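Local coordinates for putative branched-chain amino acid transport system substrate-binding protein (Rhodopseudomonas palustris, PDB 4FB4) that probably captures small carboxylic acids in the periplasm for an ABC-type importer, and here holds caffeic acid in the cleft between its two lobes, at residues Ser112-Gln117 with Asp339-Asp344; Ile141-Ser146 with Gly197-Ala202; His286-Phe291 with Ala327-Val332. All coordinates share one frame; numbering follows the deposited sequence.

Contact 1 (Ser112-Gln117 with Asp339-Asp344); sequences SVAMPQ and DRYGLD. With DHC (caffeic acid), chain B.
Arg340 curls round to hold the backbone of Ser112. Its NE donates to Ser112 O at 3.0 Å, nearly straight at 161° and with the acceptor close to the guanidinium plane, while NH2 adds a weak bond to the same oxygen. Bends at chi2 (-51°) and chi3 (-68°) bring this edge of the guanidinium back to the carbonyl. Val113 CG1 lies over one face, toward the rim, 3.3 Å from Arg340 NH2; NH1 is engaged by Thr336 O. Beside this grip, Ala114 N donates to Arg340 O at 2.9 Å. The loop is thereby pinned to strand 112-114, an edge strand of the six-stranded sheet in the N-terminal lobe, just where the chain leaves it for the second lobe of this periplasmic binding protein. The Tyr341 ring takes Ala114 CB over one face, a CH-pi contact 3.9 Å from the centroid, and Pro116 O at its edge, 3.1 Å from CD2; its hydroxyl reaches Leu102 O. An Asx turn shapes the loop, Asp339 OD1 accepting from Tyr341 N and Gly342 N on one face of the carboxylate. Leu343 CD1 packs 4.0 Å from Gln117 CA, and Pro116 CB lies 3.5 Å from O4' of caffeic acid.

Contact 2 (Ile141-Ser146 with Gly197-Ala202); sequences IGYSDS and GASGTA. With DHC (caffeic acid), chain B.
Tyr143 and Ser199 form a directed relay to the ligand: Tyr143 OH donates to Ser199 OG at 2.9 Å, and Ser199 OG in turn donates to O2 of the caffeic acid carboxylate at 2.7 Å. Through its hydroxyl the tyrosine acts as a second-shell support for Ser199, although its ring edge also lies near O2. With chi1 at 64°, Ser199 OG stands between its own backbone N and carbonyl carbon, where it can accept from the phenol and donate to the carboxylate. It lies in the plane of the Tyr143 ring, at the edge, as does Ala202 CB, which comes within 3.3 Å of Tyr143 OH. One face of the ring carries Gly197 O and Ala198 CA, both offset toward the rim; Ala198 CA makes a CH-pi contact 4.0 Å from the centroid, 22° off the normal. Ala198 CB adds an apolar touch 3.8 Å from Tyr143 CE1. With a phenylalanine in place of Tyr143, Ser199 OG would probably lose the donor that steadies it and be freer to turn away from the carboxylate. At the backbone that carries the ring, two bonds join the strands, Gly197 N to Ile141 O at 2.8 Å and Tyr143 N to Gly197 O at 3.2 Å. They flank a parallel bridge of two glycines, Gly142 and Gly197. Both segments leave the C-terminal ends of neighbouring parallel strands, as binding loops do in this alpha/beta fold: strand 137-143 runs between 165-172 and 193-197, Asp145 N-caps helix 146-161 and is salt-bridged to the ligand-binding Arg174, and Gly197-Ala202 leads into helix 200-212.

Contact 3 (His286-Phe291 with Ala327-Val332); sequences HSFDAF and AASQGV. With DHC (caffeic acid), chain B.
The imidazole of His286 and the amide of Gln330 meet obliquely, their planes 40° apart, with Gln330 NE2 3.6 Å from His286 CE1. At the edge of the imidazole, near its plane, O4' of caffeic acid is hydrogen-bonded to His286 NE2 at 2.8 Å. The carboxylate of Asp289 is a further flat group. Ser329 OG donates to OD1 from the syn side in a short bond of 2.5 Å, whereas Ser329 N reaches the same oxygen from above the carboxylate plane, at 2.9 Å. Gln330 N serves OD2, again on the syn side, at 2.9 Å. Three donors thus fix the rotation of this buried carboxylate, and Ala328 CB packs 3.4 Å from Asp289 CG. In fold terms, helix 282-302 grips the turn of the small antiparallel hairpin formed by strands 326-327 and 332-333, the turn itself being closed by Ala328 N to Gly331 O. With CG anti to the carbonyl carbon (chi1 -71°), the Asp289 carboxylate meets the backbone N-H groups of that turn. One helical turn earlier, His286 supplies the ligand bond. Gln330 folds back at chi2 (-74°), and its amide is held beyond the hairpin by Val248 N at OE1 and, weakly, by Gln282 OE1 at NE2.

The three contacts converge on caffeic acid from two lobes. Contacts 1 and 3 belong to the same side, their centres 11 Å apart, and they touch: Met115 packs on Asp289, and Pro116 on His286. Contact 2 lies in the other lobe, centred about 21 Å from contact 1 and 24 Å from contact 3, at the seven-stranded sheet. Along the chain, contact 1 closes a long loop that encloses both others, contact 2 first and then contact 3. Judging from the strand order, segments 112-117 and 339-344 appear to lie next to passages between the lobes. A two-lobed binding protein thus gathers its ligand from sequence-distant pieces: Ser199 of one lobe meets the carboxylate, His286 of the other a catechol oxygen.

Contact 1 (Ser112-Gln117 with Asp339-Asp344)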
# COMPACT_ATOMS: atom_id res chain seq x y z
N SER A 112 9.91 0.17 12.23
CA SER A 112 9.09 0.14 11.00
C SER A 112 7.99 1.23 10.98
O SER A 112 7.32 1.45 11.97
CB SER A 112 8.45 -1.24 10.76
OG SER A 112 9.39 -2.24 10.44
N VAL A 113 7.85 1.93 9.86
CA VAL A 113 6.65 2.73 9.60
C VAL A 113 6.10 2.21 8.30
O VAL A 113 6.80 1.49 7.58
CB VAL A 113 6.94 4.24 9.50
CG1 VAL A 113 7.45 4.79 10.86
CG2 VAL A 113 7.89 4.54 8.37
N ALA A 114 4.88 2.57 7.97
CA ALA A 114 4.26 2.11 6.72
C ALA A 114 3.67 3.25 5.92
O ALA A 114 3.09 4.17 6.47
CB ALA A 114 3.23 1.03 6.99
N MSE A 115 3.86 3.20 4.61
CA MSE A 115 3.33 4.20 3.73
C MSE A 115 1.89 3.96 3.28
O MSE A 115 1.14 4.93 3.15
CB MSE A 115 4.19 4.39 2.44
CG MSE A 115 5.62 4.77 2.68
SE MSE A 115 5.81 6.42 3.70
CE MSE A 115 5.28 7.36 2.31
N PRO A 116 1.51 2.69 2.94
CA PRO A 116 0.10 2.48 2.50
C PRO A 116 -0.87 2.78 3.61
O PRO A 116 -0.54 2.67 4.78
CB PRO A 116 0.04 0.98 2.16
CG PRO A 116 1.45 0.63 1.76
CD PRO A 116 2.32 1.48 2.71
N GLN A 117 -2.07 3.20 3.23
CA GLN A 117 -3.12 3.51 4.19
C GLN A 117 -3.45 2.28 5.08
O GLN A 117 -3.54 1.17 4.58
CB GLN A 117 -4.37 3.94 3.45
CG GLN A 117 -4.23 5.29 2.76
CD GLN A 117 -3.64 5.19 1.37
OE1 GLN A 117 -3.26 4.10 0.93
NE2 GLN A 117 -3.51 6.34 0.70
N ASP A 339 1.61 5.08 16.57
CA ASP A 339 0.96 5.11 15.26
C ASP A 339 2.02 5.09 14.17
O ASP A 339 2.65 6.11 13.87
CB ASP A 339 0.11 6.38 15.09
CG ASP A 339 -0.66 6.39 13.81
OD1 ASP A 339 -0.50 5.45 12.97
OD2 ASP A 339 -1.44 7.36 13.61
N ARG A 340 2.21 3.94 13.56
CA ARG A 340 3.29 3.72 12.64
C ARG A 340 2.86 3.91 11.21
O ARG A 340 3.65 3.70 10.30
CB ARG A 340 3.85 2.34 12.87
CG ARG A 340 4.30 2.15 14.33
CD ARG A 340 5.22 3.24 14.84
NE ARG A 340 6.52 3.21 14.20
CZ ARG A 340 7.51 4.10 14.38
NH1 ARG A 340 7.36 5.22 15.07
NH2 ARG A 340 8.67 3.86 13.79
N TYR A 341 1.61 4.35 11.03
CA TYR A 341 1.09 4.72 9.71
C TYR A 341 0.94 6.23 9.57
O TYR A 341 1.18 6.78 8.50
CB TYR A 341 -0.28 4.07 9.51
CG TYR A 341 -0.24 2.61 9.18
CD1 TYR A 341 -0.18 1.64 10.19
CD2 TYR A 341 -0.25 2.19 7.87
CE1 TYR A 341 -0.18 0.28 9.86
CE2 TYR A 341 -0.25 0.86 7.54
CZ TYR A 341 -0.19 -0.11 8.51
OH TYR A 341 -0.18 -1.45 8.09
N GLY A 342 0.51 6.88 10.65
CA GLY A 342 0.52 8.35 10.73
C GLY A 342 -0.47 9.12 9.86
O GLY A 342 -0.32 10.34 9.64
N LEU A 343 -1.52 8.42 9.40
CA LEU A 343 -2.48 8.99 8.44
C LEU A 343 -3.89 9.28 9.00
O LEU A 343 -4.29 8.75 10.03
CB LEU A 343 -2.59 8.07 7.21
CG LEU A 343 -1.33 8.04 6.34
CD1 LEU A 343 -1.45 6.94 5.28
CD2 LEU A 343 -1.08 9.42 5.68
N ASP A 344 -4.63 10.14 8.27
CA ASP A 344 -5.98 10.50 8.61
C ASP A 344 -6.84 10.59 7.33
O ASP A 344 -6.48 10.06 6.27
CB ASP A 344 -6.01 11.81 9.46
CG ASP A 344 -5.59 13.10 8.66
OD1 ASP A 344 -5.50 13.15 7.38
OD2 ASP A 344 -5.31 14.09 9.38
C1 DHC B . -0.92 -7.56 -0.27
O1 DHC B . -0.33 -8.18 0.63
C2 DHC B . -1.36 -6.15 -0.12
C3 DHC B . -0.92 -5.32 -1.04
C1' DHC B . -1.16 -3.82 -0.98
C2' DHC B . -0.18 -2.99 -1.49
C3' DHC B . -0.31 -1.62 -1.45
C4' DHC B . -1.48 -0.98 -0.85
C5' DHC B . -2.46 -1.81 -0.30
C6' DHC B . -2.26 -3.22 -0.37
O4' DHC B . -1.56 0.38 -0.85
O3' DHC B . 0.67 -0.87 -2.01
O2 DHC B . -1.07 -8.07 -1.40

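Contact 2 (Ile141-Ser146 with Gly197-Ala202)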
# COMPACT_ATOMS: atom_id res chain seq x y z
N ILE A 141 -14.33 -12.68 0.50
CA ILE A 141 -13.41 -13.61 -0.16
C ILE A 141 -12.05 -12.93 -0.15
O ILE A 141 -11.90 -11.79 -0.59
CB ILE A 141 -13.87 -14.08 -1.57
CG1 ILE A 141 -12.77 -14.96 -2.20
CG2 ILE A 141 -14.15 -12.91 -2.51
CD1 ILE A 141 -13.25 -15.93 -3.25
N GLY A 142 -11.03 -13.61 0.38
CA GLY A 142 -9.72 -12.99 0.49
C GLY A 142 -8.61 -13.98 0.61
O GLY A 142 -8.84 -15.17 0.79
N TYR A 143 -7.39 -13.48 0.57
CA TYR A 143 -6.25 -14.34 0.67
C TYR A 143 -6.23 -15.12 1.99
O TYR A 143 -6.61 -14.57 3.03
CB TYR A 143 -4.96 -13.57 0.62
CG TYR A 143 -4.65 -12.79 -0.63
CD1 TYR A 143 -4.99 -13.26 -1.89
CD2 TYR A 143 -3.95 -11.59 -0.56
CE1 TYR A 143 -4.67 -12.54 -3.04
CE2 TYR A 143 -3.63 -10.86 -1.70
CZ TYR A 143 -3.98 -11.36 -2.96
OH TYR A 143 -3.68 -10.66 -4.13
N SER A 144 -5.70 -16.33 1.93
CA SER A 144 -5.41 -17.14 3.13
C SER A 144 -4.05 -16.75 3.69
O SER A 144 -3.15 -17.60 3.84
CB SER A 144 -5.42 -18.64 2.76
OG SER A 144 -4.70 -18.87 1.53
N ASP A 145 -3.85 -15.46 3.96
CA ASP A 145 -2.60 -14.99 4.60
C ASP A 145 -2.87 -13.72 5.39
O ASP A 145 -4.03 -13.37 5.58
CB ASP A 145 -1.47 -14.81 3.58
CG ASP A 145 -1.72 -13.69 2.58
OD1 ASP A 145 -2.46 -12.73 2.89
OD2 ASP A 145 -1.17 -13.80 1.46
N SER A 146 -1.80 -13.04 5.83
CA SER A 146 -1.92 -11.92 6.78
C SER A 146 -2.70 -10.73 6.18
O SER A 146 -3.48 -10.08 6.87
CB SER A 146 -0.52 -11.48 7.24
OG SER A 146 0.42 -11.42 6.13
N GLY A 197 -10.84 -9.23 -0.42
CA GLY A 197 -9.58 -8.92 0.25
C GLY A 197 -8.37 -9.42 -0.51
O GLY A 197 -7.74 -10.43 -0.14
N ALA A 198 -8.00 -8.71 -1.57
CA ALA A 198 -6.92 -9.14 -2.43
C ALA A 198 -6.21 -7.94 -3.05
O ALA A 198 -6.43 -6.78 -2.65
CB ALA A 198 -7.49 -10.06 -3.53
N SER A 199 -5.35 -8.20 -4.01
CA SER A 199 -4.55 -7.14 -4.60
C SER A 199 -4.12 -7.50 -6.01
O SER A 199 -4.14 -8.68 -6.40
CB SER A 199 -3.35 -6.87 -3.73
OG SER A 199 -2.50 -8.00 -3.67
N GLY A 200 -3.79 -6.47 -6.76
CA GLY A 200 -3.18 -6.62 -8.05
C GLY A 200 -4.00 -7.47 -8.98
O GLY A 200 -5.21 -7.34 -9.03
N THR A 201 -3.34 -8.35 -9.71
CA THR A 201 -4.03 -9.29 -10.62
C THR A 201 -5.04 -10.22 -9.92
O THR A 201 -6.17 -10.38 -10.41
CB THR A 201 -2.96 -10.13 -11.37
OG1 THR A 201 -2.16 -9.20 -12.11
CG2 THR A 201 -3.59 -11.17 -12.34
N ALA A 202 -4.63 -10.83 -8.81
CA ALA A 202 -5.50 -11.72 -8.05
C ALA A 202 -6.81 -11.04 -7.69
O ALA A 202 -7.85 -11.71 -7.66
CB ALA A 202 -4.80 -12.22 -6.79
C1 DHC B . -0.92 -7.56 -0.27
O1 DHC B . -0.33 -8.18 0.63
C2 DHC B . -1.36 -6.15 -0.12
C3 DHC B . -0.92 -5.32 -1.04
C1' DHC B . -1.16 -3.82 -0.98
C2' DHC B . -0.18 -2.99 -1.49
C3' DHC B . -0.31 -1.62 -1.45
C4' DHC B . -1.48 -0.98 -0.85
C5' DHC B . -2.46 -1.81 -0.30
C6' DHC B . -2.26 -3.22 -0.37
O4' DHC B . -1.56 0.38 -0.85
O3' DHC B . 0.67 -0.87 -2.01
O2 DHC B . -1.07 -8.07 -1.40

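Contact 3 (His286-Phe291 with Ala327-Val332)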
# COMPACT_ATOMS: atom_id res chain seq x y z
N HIS A 286 3.58 5.14 -3.42
CA HIS A 286 4.17 4.77 -2.13
C HIS A 286 5.66 4.94 -2.10
O HIS A 286 6.24 5.41 -1.08
CB HIS A 286 3.80 3.33 -1.70
CG HIS A 286 2.35 3.11 -1.51
ND1 HIS A 286 1.56 3.99 -0.91
CD2 HIS A 286 1.55 2.05 -1.86
CE1 HIS A 286 0.29 3.53 -0.91
NE2 HIS A 286 0.29 2.34 -1.46
N SER A 287 6.34 4.48 -3.14
CA SER A 287 7.79 4.70 -3.19
C SER A 287 8.16 6.19 -3.33
O SER A 287 9.08 6.69 -2.67
CB SER A 287 8.47 3.81 -4.25
OG SER A 287 8.05 4.12 -5.52
N PHE A 288 7.42 6.93 -4.15
CA PHE A 288 7.61 8.35 -4.29
C PHE A 288 7.45 9.06 -2.92
O PHE A 288 8.30 9.87 -2.54
CB PHE A 288 6.62 8.89 -5.29
CG PHE A 288 6.72 10.36 -5.56
CD1 PHE A 288 7.60 10.85 -6.52
CD2 PHE A 288 5.92 11.25 -4.90
CE1 PHE A 288 7.67 12.19 -6.78
CE2 PHE A 288 5.98 12.60 -5.17
CZ PHE A 288 6.85 13.06 -6.13
N ASP A 289 6.41 8.68 -2.19
CA ASP A 289 6.12 9.25 -0.89
C ASP A 289 7.15 8.91 0.17
O ASP A 289 7.44 9.73 1.02
CB ASP A 289 4.75 8.83 -0.39
CG ASP A 289 3.61 9.50 -1.19
OD1 ASP A 289 3.87 10.35 -2.12
OD2 ASP A 289 2.44 9.19 -0.90
N ALA A 290 7.67 7.70 0.15
CA ALA A 290 8.80 7.32 1.02
C ALA A 290 9.96 8.28 0.86
O ALA A 290 10.61 8.66 1.85
CB ALA A 290 9.24 5.87 0.71
N PHE A 291 10.26 8.68 -0.37
CA PHE A 291 11.30 9.64 -0.55
C PHE A 291 10.95 11.07 -0.05
O PHE A 291 11.83 11.80 0.47
CB PHE A 291 11.83 9.61 -1.98
CG PHE A 291 12.81 8.50 -2.21
CD1 PHE A 291 12.37 7.19 -2.41
CD2 PHE A 291 14.16 8.74 -2.20
CE1 PHE A 291 13.27 6.16 -2.60
CE2 PHE A 291 15.08 7.74 -2.42
CZ PHE A 291 14.65 6.44 -2.61
N ALA A 327 3.87 16.22 4.02
CA ALA A 327 2.93 16.21 2.93
C ALA A 327 3.46 15.26 1.86
O ALA A 327 4.64 15.26 1.56
CB ALA A 327 2.75 17.63 2.36
N ALA A 328 2.62 14.43 1.31
CA ALA A 328 3.05 13.51 0.26
C ALA A 328 1.86 13.31 -0.66
O ALA A 328 0.78 13.90 -0.45
CB ALA A 328 3.54 12.20 0.86
N SER A 329 2.01 12.51 -1.70
CA SER A 329 0.90 12.33 -2.64
C SER A 329 -0.29 11.56 -2.07
O SER A 329 -1.40 11.83 -2.48
CB SER A 329 1.39 11.64 -3.92
OG SER A 329 1.82 10.33 -3.62
N GLN A 330 -0.05 10.60 -1.17
CA GLN A 330 -1.11 9.71 -0.67
C GLN A 330 -1.71 10.17 0.64
O GLN A 330 -2.69 9.60 1.09
CB GLN A 330 -0.58 8.30 -0.44
CG GLN A 330 -0.23 7.62 -1.77
CD GLN A 330 -1.49 7.19 -2.51
OE1 GLN A 330 -2.37 8.02 -2.84
NE2 GLN A 330 -1.57 5.91 -2.83
N GLY A 331 -1.11 11.19 1.25
CA GLY A 331 -1.59 11.67 2.54
C GLY A 331 -0.59 12.60 3.22
O GLY A 331 0.43 12.99 2.61
N VAL A 332 -0.93 12.99 4.45
CA VAL A 332 -0.11 13.84 5.29
C VAL A 332 0.24 13.01 6.53
O VAL A 332 -0.62 12.61 7.29
CB VAL A 332 -0.87 15.16 5.65
CG1 VAL A 332 -0.07 16.05 6.59
CG2 VAL A 332 -1.18 15.92 4.36
C1 DHC B . -0.92 -7.56 -0.27
O1 DHC B . -0.33 -8.18 0.63
C2 DHC B . -1.36 -6.15 -0.12
C3 DHC B . -0.92 -5.32 -1.04
C1' DHC B . -1.16 -3.82 -0.98
C2' DHC B . -0.18 -2.99 -1.49
C3' DHC B . -0.31 -1.62 -1.45
C4' DHC B . -1.48 -0.98 -0.85
C5' DHC B . -2.46 -1.81 -0.30
C6' DHC B . -2.26 -3.22 -0.37
O4' DHC B . -1.56 0.38 -0.85
O3' DHC B . 0.67 -0.87 -2.01
O2 DHC B . -1.07 -8.07 -1.40